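Local coordinates for protein phosphoribulokinase (Rhodobacter sphaeroides, PDB 1A7J) that catalyses the ATP-dependent phosphorylation of D-ribulose 5-phosphate to D-ribulose 1,5-bisphosphate, a step of the Calvin cycle, at residues I7-S13 / A148-V154; D203-V209 / V230-R236; E161-I166 / V183-M188. All coordinates share one frame; numbering follows the deposited sequence.

Contact 1. Residues I7-S13 / A148-V154; sequences IISVTGS and ADLKIGV
The strand leading into the predicted ATP-binding loop, Ile7 to Thr11, runs parallel to strand Leu150 to Val154, their axes 4.6 Å apart at an angle of 20°. Ser9 O accepts from Ile152 N at 2.8 Å and Ser9 N gives to Leu150 O, so this serine spends both backbone groups on one neighbour; Thr11 does likewise with Ile152 O and Val154 N. Ile8 and Val10 bond their backbones to strand 127-132 instead, as befits an inner strand of the parallel half of a P-loop NTPase sheet. On the Ile8 face, Ile8 CG2, anti to its own N, meets Ile152 CD1 at 3.7 Å, and Val10 CG1 lies 3.5 Å from Val154 CG2; Phe25 of helix 21-32 packs on Ile8, Val10 and Ile152, branched residues that suit extended backbones. On the face of Ser9 and Thr11 the groups are small or polar: Ser9 OG bonds to Gly135 O and Thr11 OG1 to Gln198 OE1. Lys151, the long member, folds back so that NZ reaches Ala148 O at 2.6 Å. Ser9 CB lies 3.9 Å from Ala148 CB in the loop before strand 150-156. At Gly12 (phi 112°) a CB would press on Thr11 O and strike Val154 O, hence glycine.

Contact 2. Residues D203-V209 / V230-R236; sequences DINFQRV and VVVIRFR
Backbone bonding sets the register between 203-209 and 230-236, where the mixed sheet turns antiparallel. Asn205 with Arg234, Gln207 with Val232 and Val209 with Val230 are the hydrogen-bonded pairs, each closing two N-H to O bonds; Gln207 N to Val232 O measures 2.8 Å. Arg236 N prolongs the ladder to Asp203 O.

Apolar contacts fill the face carrying Ile204, Phe206 and Ile233. With Phe206 CG anti to the carbonyl carbon (chi1 -67°), its ring lies under Ile233 CG2, 3.7 Å from the Phe206 centroid in a CH-pi contact, while Val231 CG1 comes to the ring edge. Ile204 and Phe235 lie side by side, with Ile204 CD1 3.5 Å from Phe235 CE2. On the reverse face, Val209 CG2 meets Val232 CG2 at 3.8 Å among polar side chains such as Gln207 and Arg234.

A salt bridge stands where 203-209 begins and 230-236 finishes. Arg236 NH2 reaches Asp203 OD1 at 2.6 Å from above the carboxylate, the two planes being 85° apart, and a water also links OD1 to Arg236 NE.

Phe206 and Ile233 thus face helix 268-284 with apolar surface, while Asp203, whose OD2 bonds to Lys151 N, links Arg236 at the end of strand 229-235 to strand 150-156.

Contact 3. Residues E161-I166 / V183-M188; sequences EWIQKI and VILRRM. With SO4 (sulfate ion), chain B.
Glu161 and Arg187 approach from opposite directions and join helices 158-168 and 180-195 through a salt bridge. Bending at chi2 (-95°) turns the Glu161 carboxylate toward the guanidinium, and Arg187 NH1 and NH2 both grip Glu161 OE2, at 3.1 Å and 3.0 Å. The NH1 bond uses the syn lone pair of OE2, and NH2 adds a weak bond to OE1. Lys165 CG lies over one face of the same guanidinium, 3.6 Å from Arg187 NH2: the lysine stem, first extended away from its N (chi1 164°) and then bent at chi2, runs across the arginine and sends NZ on to a salt bridge with Asp169. Replacing Arg187 by an alanine would probably leave Glu161 without its mate and the stem of Lys165 uncovered on that side.

Next to this polar group, Ile184 CG2 stands over the six-membered ring of Trp162, 3.9 Å from its centroid, and Ile184 CD1 lies 3.7 Å from Trp162 CD1. Met188, doubly bent, brings SD to the indole edge, 3.8 Å from Trp162 NE1, a Met-aromatic contact.

Lys165 and Arg187 belong to the catalytic site; a sulfate, probably from the crystallisation liquor, bonded weakly by Lys165 NZ and Arg186 NH2 and hydrogen-bonded to His69 ND1, is consistent with a basic pocket suited to phosphate groups.

From the N terminus, the chain runs through strand 7-11 and returns after more than 130 residues to pair it with strand 150-156, closing the long loop of contact 1. Strand 150-156 leads directly into helix 158-168, and contact 3 closes a short loop by bringing helix 180-195 against it. That helix in turn precedes strand 204-210, from which contact 2 makes the last closure with strand 229-235. The three loops follow in series, neither nesting nor crossing. Contacts 1 and 2 share one sheet: strands 150-156 and 204-210 are neighbours, touching through Lys151 with Asp203 and Ile152 with Phe206. Contact 3 stands apart, about 21 to 22 Å from both, centre to centre, and joins helices that carry catalytic residues.

Contact 1. Residues I7-S13 / A148-V154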
loop_
_atom_site.group_PDB
_atom_site.type_symbol
_atom_site.label_atom_id
_atom_site.label_comp_id
_atom_site.label_asym_id
_atom_site.label_seq_id
_atom_site.Cartn_x
_atom_site.Cartn_y
_atom_site.Cartn_z
ATOM N N ILE A 7 -3.303 -3.961 14.370
ATOM C CA ILE A 7 -2.910 -4.125 12.982
ATOM C C ILE A 7 -2.730 -2.742 12.354
ATOM O O ILE A 7 -3.614 -1.904 12.462
ATOM C CB ILE A 7 -3.977 -4.882 12.202
ATOM C CG1 ILE A 7 -4.570 -5.978 13.065
ATOM C CG2 ILE A 7 -3.371 -5.540 11.012
ATOM C CD1 ILE A 7 -5.838 -6.550 12.495
ATOM N N ILE A 8 -1.541 -2.490 11.800
ATOM C CA ILE A 8 -1.217 -1.293 11.000
ATOM C C ILE A 8 -1.298 -1.619 9.510
ATOM O O ILE A 8 -0.718 -2.602 9.055
ATOM C CB ILE A 8 0.217 -0.808 11.295
ATOM C CG1 ILE A 8 0.294 -0.306 12.734
ATOM C CG2 ILE A 8 0.623 0.313 10.312
ATOM C CD1 ILE A 8 1.683 -0.080 13.186
ATOM N N SER A 9 -1.904 -0.726 8.735
ATOM C CA SER A 9 -2.279 -1.032 7.355
ATOM C C SER A 9 -1.964 0.118 6.410
ATOM O O SER A 9 -2.635 1.152 6.445
ATOM C CB SER A 9 -3.773 -1.345 7.303
ATOM O OG SER A 9 -4.195 -1.723 6.007
ATOM N N VAL A 10 -0.952 -0.091 5.560
ATOM C CA VAL A 10 -0.526 0.840 4.511
ATOM C C VAL A 10 -1.122 0.429 3.160
ATOM O O VAL A 10 -0.905 -0.682 2.688
ATOM C CB VAL A 10 1.011 0.821 4.384
ATOM C CG1 VAL A 10 1.469 1.824 3.365
ATOM C CG2 VAL A 10 1.667 1.080 5.737
ATOM N N THR A 11 -1.918 1.294 2.552
ATOM C CA THR A 11 -2.545 0.941 1.283
ATOM C C THR A 11 -2.181 1.941 0.194
ATOM O O THR A 11 -1.840 3.087 0.494
ATOM C CB THR A 11 -4.057 0.874 1.406
ATOM O OG1 THR A 11 -4.613 0.420 0.176
ATOM C CG2 THR A 11 -4.608 2.229 1.660
ATOM N N GLY A 12 -2.113 1.455 -1.042
ATOM C CA GLY A 12 -1.800 2.306 -2.175
ATOM C C GLY A 12 -0.456 2.062 -2.851
ATOM O O GLY A 12 -0.339 2.175 -4.071
ATOM N N SER A 13 0.571 1.749 -2.070
ATOM C CA SER A 13 1.913 1.601 -2.616
ATOM C C SER A 13 2.302 0.133 -2.749
ATOM O O SER A 13 2.176 -0.620 -1.788
ATOM C CB SER A 13 2.925 2.299 -1.704
ATOM O OG SER A 13 2.813 1.789 -0.379
ATOM N N ALA A 148 -8.488 -2.387 11.306
ATOM C CA ALA A 148 -7.108 -1.912 11.431
ATOM C C ALA A 148 -7.066 -0.618 12.232
ATOM O O ALA A 148 -7.756 0.337 11.888
ATOM C CB ALA A 148 -6.523 -1.683 10.041
ATOM N N ASP A 149 -6.216 -0.555 13.249
ATOM C CA ASP A 149 -6.243 0.587 14.168
ATOM C C ASP A 149 -5.494 1.785 13.622
ATOM O O ASP A 149 -5.561 2.879 14.183
ATOM C CB ASP A 149 -5.657 0.224 15.531
ATOM C CG ASP A 149 -6.257 -1.025 16.103
ATOM O OD1 ASP A 149 -5.888 -2.116 15.602
ATOM O OD2 ASP A 149 -7.099 -0.915 17.029
ATOM N N LEU A 150 -4.687 1.553 12.600
ATOM C CA LEU A 150 -4.018 2.645 11.920
ATOM C C LEU A 150 -3.996 2.313 10.442
ATOM O O LEU A 150 -3.720 1.187 10.057
ATOM C CB LEU A 150 -2.601 2.815 12.465
ATOM C CG LEU A 150 -1.782 4.041 12.049
ATOM C CD1 LEU A 150 -2.504 5.332 12.400
ATOM C CD2 LEU A 150 -0.447 3.985 12.766
ATOM N N LYS A 151 -4.559 3.206 9.657
ATOM C CA LYS A 151 -4.590 3.023 8.234
ATOM C C LYS A 151 -3.877 4.200 7.559
ATOM O O LYS A 151 -4.166 5.363 7.853
ATOM C CB LYS A 151 -6.041 2.928 7.794
ATOM C CG LYS A 151 -6.757 1.778 8.416
ATOM C CD LYS A 151 -8.210 1.840 8.085
ATOM C CE LYS A 151 -8.934 2.738 9.052
ATOM N NZ LYS A 151 -8.594 2.408 10.470
ATOM N N ILE A 152 -2.775 3.881 6.891
ATOM C CA ILE A 152 -1.965 4.867 6.197
ATOM C C ILE A 152 -2.130 4.669 4.704
ATOM O O ILE A 152 -2.324 3.548 4.223
ATOM C CB ILE A 152 -0.491 4.690 6.553
ATOM C CG1 ILE A 152 -0.300 4.858 8.051
ATOM C CG2 ILE A 152 0.361 5.674 5.806
ATOM C CD1 ILE A 152 0.096 3.581 8.713
ATOM N N GLY A 153 -2.115 5.760 3.967
ATOM C CA GLY A 153 -2.202 5.641 2.529
ATOM C C GLY A 153 -0.943 6.215 1.949
ATOM O O GLY A 153 -0.520 7.282 2.339
ATOM N N VAL A 154 -0.268 5.458 1.116
ATOM C CA VAL A 154 0.847 6.017 0.398
ATOM C C VAL A 154 0.548 5.916 -1.083
ATOM O O VAL A 154 0.522 4.827 -1.634
ATOM C CB VAL A 154 2.124 5.267 0.722
ATOM C CG1 VAL A 154 3.313 6.087 0.269
ATOM C CG2 VAL A 154 2.200 5.001 2.224
#

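Contact 2. Residues D203-V209 / V230-R236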
loop_
_atom_site.group_PDB
_atom_site.type_symbol
_atom_site.label_atom_id
_atom_site.label_comp_id
_atom_site.label_asym_id
_atom_site.label_seq_id
_atom_site.Cartn_x
_atom_site.Cartn_y
_atom_site.Cartn_z
ATOM N N ASP A 203 -6.290 6.977 7.927
ATOM C CA ASP A 203 -6.100 7.998 8.939
ATOM C C ASP A 203 -5.123 9.057 8.472
ATOM O O ASP A 203 -5.225 10.215 8.859
ATOM C CB ASP A 203 -5.563 7.378 10.220
ATOM C CG ASP A 203 -6.586 6.519 10.935
ATOM O OD1 ASP A 203 -7.490 7.058 11.597
ATOM O OD2 ASP A 203 -6.438 5.289 10.899
ATOM N N ILE A 204 -4.067 8.653 7.783
ATOM C CA ILE A 204 -3.077 9.620 7.298
ATOM C C ILE A 204 -2.728 9.268 5.873
ATOM O O ILE A 204 -2.410 8.125 5.605
ATOM C CB ILE A 204 -1.792 9.558 8.130
ATOM C CG1 ILE A 204 -2.115 9.824 9.596
ATOM C CG2 ILE A 204 -0.807 10.600 7.645
ATOM C CD1 ILE A 204 -0.907 10.096 10.449
ATOM N N ASN A 205 -2.828 10.220 4.952
ATOM C CA ASN A 205 -2.369 9.969 3.595
ATOM C C ASN A 205 -1.046 10.650 3.368
ATOM O O ASN A 205 -0.869 11.781 3.755
ATOM C CB ASN A 205 -3.356 10.498 2.573
ATOM C CG ASN A 205 -4.646 9.729 2.544
ATOM O OD1 ASN A 205 -4.665 8.520 2.731
ATOM N ND2 ASN A 205 -5.716 10.407 2.182
ATOM N N PHE A 206 -0.130 9.954 2.712
ATOM C CA PHE A 206 1.067 10.541 2.144
ATOM C C PHE A 206 0.919 10.531 0.614
ATOM O O PHE A 206 0.854 9.465 0.032
ATOM C CB PHE A 206 2.254 9.685 2.566
ATOM C CG PHE A 206 2.546 9.728 4.055
ATOM C CD1 PHE A 206 1.781 8.995 4.953
ATOM C CD2 PHE A 206 3.612 10.472 4.550
ATOM C CE1 PHE A 206 2.085 9.008 6.297
ATOM C CE2 PHE A 206 3.913 10.481 5.883
ATOM C CZ PHE A 206 3.148 9.754 6.755
ATOM N N GLN A 207 0.807 11.682 -0.044
ATOM C CA GLN A 207 0.599 11.687 -1.500
ATOM C C GLN A 207 1.798 12.218 -2.264
ATOM O O GLN A 207 2.199 13.341 -2.051
ATOM C CB GLN A 207 -0.638 12.510 -1.888
ATOM C CG GLN A 207 -1.084 12.247 -3.324
ATOM C CD GLN A 207 -2.143 13.203 -3.810
ATOM O OE1 GLN A 207 -2.330 14.275 -3.249
ATOM N NE2 GLN A 207 -2.831 12.829 -4.870
ATOM N N ARG A 208 2.371 11.398 -3.138
ATOM C CA ARG A 208 3.607 11.712 -3.821
ATOM C C ARG A 208 3.296 12.485 -5.084
ATOM O O ARG A 208 2.671 11.965 -5.993
ATOM C CB ARG A 208 4.353 10.419 -4.142
ATOM C CG ARG A 208 5.718 10.637 -4.763
ATOM C CD ARG A 208 6.795 9.779 -4.101
ATOM N NE ARG A 208 7.961 10.583 -3.697
ATOM C CZ ARG A 208 8.864 10.203 -2.790
ATOM N NH1 ARG A 208 8.911 8.948 -2.370
ATOM N NH2 ARG A 208 9.764 11.063 -2.348
ATOM N N VAL A 209 3.723 13.735 -5.129
ATOM C CA VAL A 209 3.359 14.649 -6.208
ATOM C C VAL A 209 4.615 15.130 -6.930
ATOM O O VAL A 209 5.407 15.851 -6.330
ATOM C CB VAL A 209 2.710 15.896 -5.644
ATOM C CG1 VAL A 209 1.869 16.543 -6.672
ATOM C CG2 VAL A 209 1.926 15.565 -4.433
ATOM N N VAL A 230 7.208 16.438 -4.317
ATOM C CA VAL A 230 6.843 16.688 -2.907
ATOM C C VAL A 230 5.798 15.705 -2.436
ATOM O O VAL A 230 5.079 15.121 -3.241
ATOM C CB VAL A 230 6.260 18.112 -2.626
ATOM C CG1 VAL A 230 7.300 19.181 -2.838
ATOM C CG2 VAL A 230 5.044 18.356 -3.478
ATOM N N VAL A 231 5.696 15.562 -1.124
ATOM C CA VAL A 231 4.721 14.684 -0.508
ATOM C C VAL A 231 3.813 15.513 0.367
ATOM O O VAL A 231 4.276 16.348 1.137
ATOM C CB VAL A 231 5.397 13.599 0.355
ATOM C CG1 VAL A 231 4.367 12.661 0.895
ATOM C CG2 VAL A 231 6.400 12.821 -0.463
ATOM N N VAL A 232 2.522 15.396 0.108
ATOM C CA VAL A 232 1.495 16.007 0.939
ATOM C C VAL A 232 1.133 14.993 2.008
ATOM O O VAL A 232 0.773 13.866 1.682
ATOM C CB VAL A 232 0.223 16.281 0.120
ATOM C CG1 VAL A 232 -0.751 17.042 0.919
ATOM C CG2 VAL A 232 0.576 17.029 -1.163
ATOM N N ILE A 233 1.231 15.367 3.278
ATOM C CA ILE A 233 0.828 14.458 4.338
ATOM C C ILE A 233 -0.394 15.041 4.995
ATOM O O ILE A 233 -0.307 16.074 5.626
ATOM C CB ILE A 233 1.924 14.285 5.372
ATOM C CG1 ILE A 233 3.243 13.995 4.679
ATOM C CG2 ILE A 233 1.597 13.122 6.264
ATOM C CD1 ILE A 233 4.436 14.320 5.534
ATOM N N ARG A 234 -1.561 14.505 4.661
ATOM C CA ARG A 234 -2.800 14.962 5.262
ATOM C C ARG A 234 -3.301 14.043 6.372
ATOM O O ARG A 234 -3.458 12.843 6.147
ATOM C CB ARG A 234 -3.878 15.095 4.208
ATOM C CG ARG A 234 -4.945 16.053 4.648
ATOM C CD ARG A 234 -6.229 15.883 3.918
ATOM N NE ARG A 234 -6.745 14.556 4.132
ATOM C CZ ARG A 234 -7.990 14.282 4.461
ATOM N NH1 ARG A 234 -8.929 15.222 4.447
ATOM N NH2 ARG A 234 -8.295 13.033 4.741
ATOM N N PHE A 235 -3.578 14.630 7.541
ATOM C CA PHE A 235 -4.185 13.926 8.668
ATOM C C PHE A 235 -5.708 14.040 8.660
ATOM O O PHE A 235 -6.254 15.129 8.829
ATOM C CB PHE A 235 -3.664 14.462 10.000
ATOM C CG PHE A 235 -2.178 14.359 10.162
ATOM C CD1 PHE A 235 -1.318 15.082 9.336
ATOM C CD2 PHE A 235 -1.625 13.519 11.119
ATOM C CE1 PHE A 235 0.062 14.962 9.457
ATOM C CE2 PHE A 235 -0.238 13.392 11.242
ATOM C CZ PHE A 235 0.596 14.111 10.405
ATOM N N ARG A 236 -6.385 12.894 8.607
ATOM C CA ARG A 236 -7.845 12.800 8.800
ATOM C C ARG A 236 -8.284 13.707 9.946
ATOM O O ARG A 236 -9.239 14.469 9.813
ATOM C CB ARG A 236 -8.249 11.348 9.135
ATOM C CG ARG A 236 -9.608 10.881 8.582
ATOM C CD ARG A 236 -10.415 9.949 9.550
ATOM N NE ARG A 236 -9.746 8.701 9.977
ATOM C CZ ARG A 236 -10.173 7.463 9.695
ATOM N NH1 ARG A 236 -11.009 7.250 8.683
ATOM N NH2 ARG A 236 -9.673 6.415 10.349
HETATM O O HOH W 1 -8.092 9.415 12.254
#

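Contact 3. Residues E161-I166 / V183-M188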
loop_
_atom_site.group_PDB
_atom_site.type_symbol
_atom_site.label_atom_id
_atom_site.label_comp_id
_atom_site.label_asym_id
_atom_site.label_seq_id
_atom_site.Cartn_x
_atom_site.Cartn_y
_atom_site.Cartn_z
ATOM N N GLU A 161 1.562 7.291 -11.212
ATOM C CA GLU A 161 1.314 5.855 -11.110
ATOM C C GLU A 161 1.524 5.236 -12.477
ATOM O O GLU A 161 2.310 4.308 -12.601
ATOM C CB GLU A 161 -0.106 5.578 -10.610
ATOM C CG GLU A 161 -0.304 4.189 -9.968
ATOM C CD GLU A 161 -0.825 3.142 -10.957
ATOM O OE1 GLU A 161 -1.763 3.456 -11.732
ATOM O OE2 GLU A 161 -0.283 2.013 -10.979
ATOM N N TRP A 162 0.988 5.872 -13.520
ATOM C CA TRP A 162 1.176 5.399 -14.890
ATOM C C TRP A 162 2.646 5.321 -15.289
ATOM O O TRP A 162 3.048 4.364 -15.911
ATOM C CB TRP A 162 0.474 6.305 -15.880
ATOM C CG TRP A 162 -0.970 6.442 -15.683
ATOM C CD1 TRP A 162 -1.756 5.744 -14.809
ATOM C CD2 TRP A 162 -1.844 7.213 -16.485
ATOM N NE1 TRP A 162 -3.084 6.014 -15.052
ATOM C CE2 TRP A 162 -3.167 6.907 -16.078
ATOM C CE3 TRP A 162 -1.640 8.100 -17.541
ATOM C CZ2 TRP A 162 -4.277 7.456 -16.696
ATOM C CZ3 TRP A 162 -2.743 8.641 -18.162
ATOM C CH2 TRP A 162 -4.056 8.317 -17.738
ATOM N N ILE A 163 3.406 6.383 -15.069
ATOM C CA ILE A 163 4.830 6.361 -15.353
ATOM C C ILE A 163 5.452 5.229 -14.584
ATOM O O ILE A 163 6.302 4.528 -15.101
ATOM C CB ILE A 163 5.516 7.658 -14.888
ATOM C CG1 ILE A 163 5.034 8.826 -15.745
ATOM C CG2 ILE A 163 7.052 7.534 -14.969
ATOM C CD1 ILE A 163 4.862 10.159 -14.988
ATOM N N GLN A 164 5.089 5.102 -13.317
ATOM C CA GLN A 164 5.642 4.040 -12.491
ATOM C C GLN A 164 5.291 2.685 -13.088
ATOM O O GLN A 164 6.103 1.771 -13.080
ATOM C CB GLN A 164 5.135 4.133 -11.040
ATOM C CG GLN A 164 6.109 4.860 -10.112
ATOM C CD GLN A 164 5.598 5.086 -8.689
ATOM O OE1 GLN A 164 4.557 4.562 -8.289
ATOM N NE2 GLN A 164 6.374 5.825 -7.898
ATOM N N LYS A 165 4.137 2.601 -13.734
ATOM C CA LYS A 165 3.647 1.331 -14.232
ATOM C C LYS A 165 4.214 1.031 -15.614
ATOM O O LYS A 165 4.639 -0.085 -15.881
ATOM C CB LYS A 165 2.126 1.350 -14.280
ATOM C CG LYS A 165 1.546 0.263 -15.113
ATOM C CD LYS A 165 1.740 -1.072 -14.447
ATOM C CE LYS A 165 1.148 -2.193 -15.295
ATOM N NZ LYS A 165 1.511 -3.566 -14.800
ATOM N N ILE A 166 4.251 2.048 -16.472
ATOM C CA ILE A 166 4.720 1.923 -17.850
ATOM C C ILE A 166 6.171 1.504 -17.801
ATOM O O ILE A 166 6.612 0.681 -18.604
ATOM C CB ILE A 166 4.602 3.261 -18.608
ATOM C CG1 ILE A 166 3.168 3.509 -19.044
ATOM C CG2 ILE A 166 5.415 3.241 -19.838
ATOM C CD1 ILE A 166 2.775 4.907 -18.871
ATOM N N VAL A 183 -3.391 -1.120 -21.523
ATOM C CA VAL A 183 -3.080 -1.670 -20.200
ATOM C C VAL A 183 -3.375 -0.611 -19.149
ATOM O O VAL A 183 -3.676 -0.923 -17.999
ATOM C CB VAL A 183 -1.579 -2.098 -20.093
ATOM C CG1 VAL A 183 -1.019 -1.801 -18.732
ATOM C CG2 VAL A 183 -1.434 -3.579 -20.325
ATOM N N ILE A 184 -3.199 0.645 -19.524
ATOM C CA ILE A 184 -3.362 1.743 -18.594
ATOM C C ILE A 184 -4.850 2.073 -18.415
ATOM O O ILE A 184 -5.348 2.081 -17.287
ATOM C CB ILE A 184 -2.519 2.954 -19.080
ATOM C CG1 ILE A 184 -1.122 2.869 -18.485
ATOM C CG2 ILE A 184 -3.135 4.262 -18.701
ATOM C CD1 ILE A 184 -1.134 2.820 -17.020
ATOM N N LEU A 185 -5.593 2.108 -19.522
ATOM C CA LEU A 185 -7.053 2.281 -19.497
ATOM C C LEU A 185 -7.847 1.104 -18.886
ATOM O O LEU A 185 -8.856 1.313 -18.215
ATOM C CB LEU A 185 -7.568 2.559 -20.917
ATOM C CG LEU A 185 -7.181 3.860 -21.593
ATOM C CD1 LEU A 185 -7.229 3.650 -23.074
ATOM C CD2 LEU A 185 -8.122 4.942 -21.199
ATOM N N ARG A 186 -7.465 -0.126 -19.217
ATOM C CA ARG A 186 -8.092 -1.303 -18.627
ATOM C C ARG A 186 -7.967 -1.287 -17.093
ATOM O O ARG A 186 -8.822 -1.836 -16.394
ATOM C CB ARG A 186 -7.463 -2.570 -19.214
ATOM C CG ARG A 186 -7.941 -3.881 -18.608
ATOM C CD ARG A 186 -7.017 -5.033 -18.965
ATOM N NE ARG A 186 -6.112 -5.367 -17.866
ATOM C CZ ARG A 186 -4.810 -5.600 -18.010
ATOM N NH1 ARG A 186 -4.271 -5.721 -19.217
ATOM N NH2 ARG A 186 -4.042 -5.755 -16.938
ATOM N N ARG A 187 -6.967 -0.574 -16.565
ATOM C CA ARG A 187 -6.755 -0.510 -15.113
ATOM C C ARG A 187 -7.540 0.615 -14.460
ATOM O O ARG A 187 -7.867 0.522 -13.294
ATOM C CB ARG A 187 -5.256 -0.409 -14.769
ATOM C CG ARG A 187 -4.521 -1.754 -14.896
ATOM C CD ARG A 187 -3.072 -1.750 -14.426
ATOM N NE ARG A 187 -2.476 -0.428 -14.550
ATOM C CZ ARG A 187 -1.823 0.198 -13.570
ATOM N NH1 ARG A 187 -1.373 -0.479 -12.526
ATOM N NH2 ARG A 187 -1.496 1.477 -13.706
ATOM N N MET A 188 -8.020 1.560 -15.256
ATOM C CA MET A 188 -8.732 2.706 -14.700
ATOM C C MET A 188 -10.063 2.309 -14.079
ATOM O O MET A 188 -10.515 2.904 -13.095
ATOM C CB MET A 188 -8.956 3.764 -15.767
ATOM C CG MET A 188 -7.702 4.516 -16.143
ATOM S SD MET A 188 -6.675 4.982 -14.715
ATOM C CE MET A 188 -7.618 6.410 -14.085
HETATM S S SO4 B . -1.894 -5.513 -14.022
HETATM O O1 SO4 B . -3.153 -6.194 -14.128
HETATM O O2 SO4 B . -1.907 -4.638 -12.881
HETATM O O3 SO4 B . -0.853 -6.484 -13.872
HETATM O O4 SO4 B . -1.665 -4.758 -15.201
#